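Local atomic coordinates of 5'-methylthioadenosine nucleosidase / s-adenosylhomocysteine nucleosidase (Brucella melitensis bv. 1, PDB entry 4PR3), a protein that belongs to the phosphorylase superfamily and binds adenine in a pocket of its mixed alpha/beta fold. Residues G44-L47 against A48-F51. Numbering follows the deposited sequence.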
ATOM      1  N   GLY A  44     -10.880  20.374   8.979  1.00 34.65           N
ATOM      2  CA  GLY A  44     -11.130  21.711   9.490  1.00 34.41           C
ATOM      3  C   GLY A  44     -12.345  21.842  10.388  1.00 35.50           C
ATOM      4  O   GLY A  44     -12.848  20.855  10.920  1.00 35.97           O
ATOM      5  N   ARG A  45     -12.822  23.076  10.538  1.00 39.42           N
ATOM      6  CA  ARG A  45     -13.936  23.389  11.431  1.00 38.37           C
ATOM      7  C   ARG A  45     -15.280  22.872  10.920  1.00 36.31           C
ATOM      8  O   ARG A  45     -16.068  22.313  11.684  1.00 27.67           O
ATOM      9  CB  ARG A  45     -14.021  24.900  11.662  1.00 37.68           C
ATOM     10  CG  ARG A  45     -12.743  25.529  12.195  1.00 47.26           C
ATOM     11  CD  ARG A  45     -12.922  27.017  12.485  1.00 51.38           C
ATOM     12  NE  ARG A  45     -13.146  27.804  11.274  1.00 51.75           N
ATOM     13  CZ  ARG A  45     -14.341  28.200  10.845  1.00 50.67           C
ATOM     14  NH1 ARG A  45     -15.434  27.882  11.528  1.00 49.75           N
ATOM     15  NH2 ARG A  45     -14.444  28.914   9.733  1.00 48.33           N
ATOM     16  N   HIS A  46     -15.540  23.069   9.630  1.00 37.61           N
ATOM     17  CA  HIS A  46     -16.812  22.667   9.034  1.00 34.47           C
ATOM     18  C   HIS A  46     -16.978  21.148   8.973  1.00 31.53           C
ATOM     19  O   HIS A  46     -18.070  20.628   9.200  1.00 28.61           O
ATOM     20  CB  HIS A  46     -16.965  23.266   7.635  1.00 38.69           C
ATOM     21  CG  HIS A  46     -17.079  24.758   7.625  1.00 42.02           C
ATOM     22  ND1 HIS A  46     -15.981  25.589   7.682  1.00 42.79           N
ATOM     23  CD2 HIS A  46     -18.161  25.569   7.559  1.00 45.10           C
ATOM     24  CE1 HIS A  46     -16.382  26.848   7.651  1.00 49.74           C
ATOM     25  NE2 HIS A  46     -17.702  26.863   7.577  1.00 52.63           N
ATOM     26  N   LEU A  47     -15.896  20.441   8.662  1.00 31.01           N
ATOM     27  CA  LEU A  47     -15.925  18.983   8.640  1.00 28.00           C
ATOM     28  C   LEU A  47     -16.044  18.427  10.053  1.00 27.86           C
ATOM     29  O   LEU A  47     -16.629  17.365  10.266  1.00 25.73           O
ATOM     30  CB  LEU A  47     -14.677  18.422   7.952  1.00 29.38           C
ATOM     31  CG  LEU A  47     -14.651  18.484   6.423  1.00 24.26           C
ATOM     32  CD1 LEU A  47     -13.300  18.037   5.884  1.00 26.37           C
ATOM     33  CD2 LEU A  47     -15.768  17.632   5.841  1.00 20.27           C
ATOM     34  N   ALA A  48     -15.488  19.157  11.015  1.00 31.03           N
ATOM     35  CA  ALA A  48     -15.533  18.748  12.415  1.00 30.67           C
ATOM     36  C   ALA A  48     -16.968  18.683  12.930  1.00 31.01           C
ATOM     37  O   ALA A  48     -17.278  17.904  13.833  1.00 30.94           O
ATOM     38  CB  ALA A  48     -14.702  19.690  13.272  1.00 25.77           C
ATOM     39  N   LYS A  49     -17.840  19.502  12.350  1.00 28.37           N
ATOM     40  CA  LYS A  49     -19.250  19.492  12.718  1.00 28.50           C
ATOM     41  C   LYS A  49     -19.949  18.221  12.235  1.00 24.21           C
ATOM     42  O   LYS A  49     -20.844  17.706  12.902  1.00 22.60           O
ATOM     43  CB  LYS A  49     -19.964  20.738  12.181  1.00 25.93           C
ATOM     44  CG  LYS A  49     -19.617  22.021  12.932  1.00 32.17           C
ATOM     45  CD  LYS A  49     -20.462  23.211  12.477  1.00 35.77           C
ATOM     46  CE  LYS A  49     -20.014  23.740  11.120  1.00 47.76           C
ATOM     47  NZ  LYS A  49     -20.760  24.967  10.705  1.00 41.55           N
ATOM     48  N   LEU A  50     -19.527  17.716  11.079  1.00 24.96           N
ATOM     49  CA  LEU A  50     -20.180  16.569  10.447  1.00 19.31           C
ATOM     50  C   LEU A  50     -19.779  15.192  10.987  1.00 20.82           C
ATOM     51  O   LEU A  50     -20.634  14.328  11.169  1.00 20.45           O
ATOM     52  CB  LEU A  50     -19.983  16.620   8.931  1.00 19.09           C
ATOM     53  CG  LEU A  50     -20.518  17.887   8.260  1.00 20.55           C
ATOM     54  CD1 LEU A  50     -20.118  17.934   6.799  1.00 19.32           C
ATOM     55  CD2 LEU A  50     -22.026  17.971   8.405  1.00 19.33           C
ATOM     56  N   PHE A  51     -18.488  14.979  11.236  1.00 22.23           N
ATOM     57  CA  PHE A  51     -18.020  13.654  11.645  1.00 19.79           C
ATOM     58  C   PHE A  51     -16.658  13.654  12.334  1.00 23.63           C
ATOM     59  O   PHE A  51     -15.990  14.685  12.425  1.00 24.59           O
ATOM     60  CB  PHE A  51     -17.944  12.734  10.423  1.00 19.37           C
ATOM     61  CG  PHE A  51     -17.075  13.266   9.317  1.00 18.88           C
ATOM     62  CD1 PHE A  51     -15.704  13.067   9.333  1.00 20.86           C
ATOM     63  CD2 PHE A  51     -17.631  13.971   8.262  1.00 18.42           C
ATOM     64  CE1 PHE A  51     -14.904  13.567   8.319  1.00 22.19           C
ATOM     65  CE2 PHE A  51     -16.837  14.472   7.247  1.00 17.00           C
ATOM     66  CZ  PHE A  51     -15.472  14.267   7.274  1.00 18.84           C
TER
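Leu47 O accepts two backbone bonds in the short, weakly bonded helix 45-50. Phe51 N donates the straighter one, at 3.2 Å from Leu47 O with an N-H...O angle of 161°. Leu50 N gives a second, weak one, 3.0 Å from the same Leu47 O. This carbonyl oxygen also stands 4.0 Å above the plane of the Phe51 ring, over its centre. The CG of Phe51 sits between its backbone N and carbonyl carbon (chi1 56°), which folds the ring back toward Leu47. There Leu47 CD2 meets the ring at CE2, 3.6 Å away, and CZ is almost as near. The two side chains run side by side and point the same way. Earlier in the segment, Ala48 N bonds Gly44 O at 3.1 Å. Lys49 N follows with weak bonds to Arg45 O and His46 O. The Lys49 chain bends at chi3 (-75°) and lies alongside His46, with NZ 4.1 Å from His46 CD2. The imidazole itself is held by Asp211 through ND1, and Asp211 also takes the N-H of Leu47. His46 and Leu50 both pack on Ala215, so helix 207-226 backs this helix. Tyr35 stacks on the Phe51 ring. The helix is the link of a beta-alpha-beta unit between strands 31-37 and 54-55. The side chain of Leu47 is about 14 Å from the bound adenine. The Asp211 carboxylate may favour a protonated His46, while the nearby Lys49 amine would oppose it, so the charge of the imidazole stays open.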